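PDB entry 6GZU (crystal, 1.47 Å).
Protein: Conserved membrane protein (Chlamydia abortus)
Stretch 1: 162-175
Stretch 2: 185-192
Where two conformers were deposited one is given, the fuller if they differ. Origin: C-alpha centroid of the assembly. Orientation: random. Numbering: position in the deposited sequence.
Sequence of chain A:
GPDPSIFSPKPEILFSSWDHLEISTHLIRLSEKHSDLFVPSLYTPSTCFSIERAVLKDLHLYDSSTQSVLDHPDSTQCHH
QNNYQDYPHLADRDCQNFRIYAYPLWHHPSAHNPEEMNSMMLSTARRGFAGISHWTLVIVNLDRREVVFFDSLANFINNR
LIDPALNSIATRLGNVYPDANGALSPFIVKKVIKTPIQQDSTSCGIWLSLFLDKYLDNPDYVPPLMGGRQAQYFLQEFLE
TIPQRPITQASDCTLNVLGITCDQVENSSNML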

# COMPACT_ATOMS: atom_id res chain seq x y z
N ILE A 162 -6.16 -12.34 -5.37
CA ILE A 162 -5.77 -11.52 -4.23
C ILE A 162 -5.62 -12.34 -2.96
O ILE A 162 -4.68 -12.12 -2.20
CB ILE A 162 -6.70 -10.26 -3.99
CG1 ILE A 162 -6.11 -9.33 -2.91
CG2 ILE A 162 -8.15 -10.66 -3.63
CD1 ILE A 162 -4.73 -8.82 -3.23
N ASP A 163 -6.51 -13.32 -2.75
CA ASP A 163 -6.45 -14.04 -1.46
C ASP A 163 -5.14 -14.82 -1.21
O ASP A 163 -4.65 -14.80 -0.09
CB ASP A 163 -7.68 -14.95 -1.22
CG ASP A 163 -8.95 -14.17 -0.99
OD1 ASP A 163 -8.89 -12.92 -0.93
OD2 ASP A 163 -10.03 -14.79 -0.88
N PRO A 164 -4.58 -15.51 -2.24
CA PRO A 164 -3.35 -16.26 -1.92
C PRO A 164 -2.27 -15.30 -1.52
O PRO A 164 -1.47 -15.59 -0.59
CB PRO A 164 -2.99 -16.90 -3.24
CG PRO A 164 -4.30 -17.13 -3.89
CD PRO A 164 -5.14 -15.92 -3.55
N ALA A 165 -2.21 -14.13 -2.15
CA ALA A 165 -1.18 -13.15 -1.79
C ALA A 165 -1.37 -12.64 -0.34
O ALA A 165 -0.41 -12.62 0.46
CB ALA A 165 -1.16 -11.99 -2.83
N LEU A 166 -2.60 -12.25 0.04
CA LEU A 166 -2.83 -11.74 1.39
C LEU A 166 -2.48 -12.81 2.41
O LEU A 166 -1.88 -12.51 3.44
CB LEU A 166 -4.30 -11.32 1.57
CG LEU A 166 -4.75 -10.17 0.64
CD1 LEU A 166 -6.23 -9.95 0.91
CD2 LEU A 166 -3.95 -8.89 0.84
N ASN A 167 -2.88 -14.05 2.14
CA ASN A 167 -2.75 -15.11 3.15
C ASN A 167 -1.35 -15.62 3.21
O ASN A 167 -0.89 -16.04 4.29
CB ASN A 167 -3.80 -16.22 2.90
CG ASN A 167 -5.16 -15.75 3.25
OD1 ASN A 167 -5.95 -15.27 2.37
ND2 ASN A 167 -5.46 -15.80 4.52
N SER A 168 -0.63 -15.57 2.08
CA SER A 168 0.75 -15.99 2.13
C SER A 168 1.58 -14.95 2.91
O SER A 168 2.42 -15.31 3.75
CB SER A 168 1.26 -16.19 0.72
OG SER A 168 2.51 -16.82 0.72
N ILE A 169 1.35 -13.66 2.68
CA ILE A 169 2.01 -12.64 3.49
C ILE A 169 1.67 -12.88 4.96
O ILE A 169 2.56 -12.83 5.83
CB ILE A 169 1.52 -11.23 3.05
CG1 ILE A 169 2.06 -10.93 1.65
CG2 ILE A 169 1.94 -10.15 4.08
CD1 ILE A 169 1.33 -9.73 0.98
N ALA A 170 0.38 -13.07 5.28
CA ALA A 170 -0.01 -13.19 6.70
C ALA A 170 0.70 -14.36 7.34
O ALA A 170 1.14 -14.28 8.52
CB ALA A 170 -1.50 -13.39 6.81
N THR A 171 0.79 -15.49 6.62
CA THR A 171 1.41 -16.71 7.15
C THR A 171 2.91 -16.50 7.33
O THR A 171 3.47 -16.84 8.39
CB THR A 171 1.13 -17.86 6.22
OG1 THR A 171 -0.29 -18.09 6.24
CG2 THR A 171 1.87 -19.17 6.71
N ARG A 172 3.59 -15.96 6.32
CA ARG A 172 5.03 -15.75 6.44
C ARG A 172 5.43 -14.75 7.52
O ARG A 172 6.43 -14.97 8.23
CB ARG A 172 5.65 -15.34 5.11
CG ARG A 172 5.48 -16.44 4.01
CD ARG A 172 6.39 -16.07 2.84
NE ARG A 172 6.11 -16.86 1.66
CZ ARG A 172 6.58 -18.08 1.50
NH1 ARG A 172 7.36 -18.58 2.46
NH2 ARG A 172 6.34 -18.78 0.40
N LEU A 173 4.68 -13.66 7.65
CA LEU A 173 5.00 -12.67 8.68
C LEU A 173 4.67 -13.19 10.07
O LEU A 173 5.37 -12.85 11.02
CB LEU A 173 4.29 -11.34 8.44
CG LEU A 173 4.66 -10.69 7.09
CD1 LEU A 173 4.12 -9.29 7.07
CD2 LEU A 173 6.23 -10.66 6.93
N GLY A 174 3.64 -14.04 10.20
CA GLY A 174 3.36 -14.65 11.50
C GLY A 174 4.48 -15.51 12.05
O GLY A 174 4.64 -15.70 13.27
N ASN A 175 5.29 -16.02 11.14
CA ASN A 175 6.41 -16.87 11.55
C ASN A 175 7.59 -16.02 12.07
O ASN A 175 8.53 -16.55 12.69
CB ASN A 175 6.91 -17.70 10.37
CG ASN A 175 5.93 -18.76 9.91
OD1 ASN A 175 5.12 -19.27 10.69
ND2 ASN A 175 6.01 -19.12 8.63
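Stretch 2 (185-192) SPFIVKKV

An extended segment can pack along a helix by turning alternate side chains onto it, and the stretch from Ser-185 to Val-192 illustrates the principle well. It runs nearly antiparallel to the helix that carries Ile-162 to Leu-173: the axis of its strand, residues 188-191, makes a signed crossing angle of 151° with the helix axis and comes within 8.4 Å of it. The two stretches together bury 532 Å².

The approach begins near the C-terminal end of the helix, where the backbones are tightly apposed. Ser-185 directs its side chain away and contributes its carbonyl instead, with Ser-185 O lying 3.2 Å from Gly-174 CA in a CA-H...O contact. The glycine makes this possible, since a CB at that position would fall about 2.1 Å from the same oxygen. Pro-186, extended like its neighbors (phi/psi -60/147), places its CA 3.5 Å from Ala-170 O, and its CG lies 4.0 Å from Thr-171 OG1 at the exposed margin.

Phe-187 anchors the segment through both backbone and side chain. Its N donates a hydrogen bond of 3.0 Å to Ala-170 O, with an angle of 158° at the hydrogen. That oxygen also accepts the helical hydrogen bond from Gly-174 N, at 3.0 Å, so one carbonyl serves the helix and the incoming chain alike. The Phe-187 side chain, with chi1 in the m well, points toward the helix. Leu-173 CB sits over one face of the ring, 3.9 Å from its centroid and 13° off the normal, a CH-pi contact. Ala-170 CB lies 3.9 Å from Phe-187 CB, where the two backbones run close together.

Strand alternation then takes over. Ile-188 points away and makes no contact with the helix, whereas Val-189 points toward it: Val-189 CG2 packs 3.8 Å from Ala-170 CB, and Val-189 CG1 lies 3.8 Å from Leu-166 CD1. The latter contact is one helical turn further toward the N-terminus, as the antiparallel course requires.

Lys-190 again faces away, and Lys-191 returns to the helix. Its aliphatic portion follows the apolar surface, with Lys-191 CG 4.0 Å from Leu-166 CD1, before the chain reaches its charged partner: Lys-191 NZ donates a hydrogen bond of 2.9 Å to Asp-163 OD1 within a salt bridge. The same Lys-191 NZ lies 3.8 Å from Ile-162 CG2. Val-192 is already out of reach, so the contact closes with a charge pair, having opened with backbone contacts.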

# COMPACT_ATOMS: atom_id res chain seq x y z
N SER A 185 1.41 -17.77 14.80
CA SER A 185 0.12 -17.79 14.09
C SER A 185 0.11 -16.79 12.94
O SER A 185 0.73 -15.74 13.02
CB SER A 185 -0.98 -17.44 15.10
OG SER A 185 -0.79 -16.14 15.66
N PRO A 186 -0.65 -17.07 11.87
CA PRO A 186 -0.72 -16.09 10.80
C PRO A 186 -1.26 -14.75 11.28
O PRO A 186 -2.12 -14.72 12.17
CB PRO A 186 -1.71 -16.72 9.82
CG PRO A 186 -1.54 -18.19 10.02
CD PRO A 186 -1.30 -18.34 11.49
N PHE A 187 -0.79 -13.65 10.69
CA PHE A 187 -1.46 -12.37 10.91
C PHE A 187 -2.92 -12.53 10.48
O PHE A 187 -3.26 -13.32 9.56
CB PHE A 187 -0.83 -11.28 10.04
CG PHE A 187 0.46 -10.72 10.57
CD1 PHE A 187 1.22 -11.37 11.53
CD2 PHE A 187 0.89 -9.48 10.13
CE1 PHE A 187 2.40 -10.80 11.97
CE2 PHE A 187 2.05 -8.92 10.57
CZ PHE A 187 2.81 -9.58 11.53
N ILE A 188 -3.82 -11.75 11.08
CA ILE A 188 -5.21 -11.76 10.61
C ILE A 188 -5.32 -10.99 9.30
O ILE A 188 -4.67 -9.96 9.16
CB ILE A 188 -6.15 -11.19 11.67
CG1 ILE A 188 -7.59 -11.33 11.26
CG2 ILE A 188 -5.82 -9.70 11.96
CD1 ILE A 188 -8.55 -11.01 12.37
N VAL A 189 -6.08 -11.51 8.34
CA VAL A 189 -6.39 -10.80 7.10
C VAL A 189 -7.76 -10.16 7.22
O VAL A 189 -8.78 -10.82 7.50
CB VAL A 189 -6.36 -11.78 5.88
CG1 VAL A 189 -6.81 -11.05 4.55
CG2 VAL A 189 -4.97 -12.41 5.72
N LYS A 190 -7.82 -8.86 6.94
CA LYS A 190 -9.08 -8.12 7.00
C LYS A 190 -9.34 -7.46 5.63
O LYS A 190 -8.65 -6.52 5.26
CB LYS A 190 -8.99 -7.00 8.07
CG LYS A 190 -8.76 -7.50 9.51
CD LYS A 190 -8.64 -6.35 10.51
CE LYS A 190 -8.59 -6.90 11.93
NZ LYS A 190 -8.32 -5.82 12.97
N LYS A 191 -10.32 -7.96 4.88
CA LYS A 191 -10.72 -7.33 3.63
C LYS A 191 -11.89 -6.43 4.05
O LYS A 191 -13.05 -6.87 4.14
CB LYS A 191 -11.13 -8.41 2.62
CG LYS A 191 -9.91 -9.35 2.27
CD LYS A 191 -10.30 -10.43 1.24
CE LYS A 191 -10.42 -9.89 -0.20
NZ LYS A 191 -10.94 -10.95 -1.14
N VAL A 192 -11.60 -5.14 4.28
CA VAL A 192 -12.48 -4.33 5.12
C VAL A 192 -13.72 -3.81 4.43
O VAL A 192 -14.72 -3.53 5.10
CB VAL A 192 -11.73 -3.13 5.75
CG1 VAL A 192 -10.72 -3.67 6.78
CG2 VAL A 192 -11.05 -2.27 4.67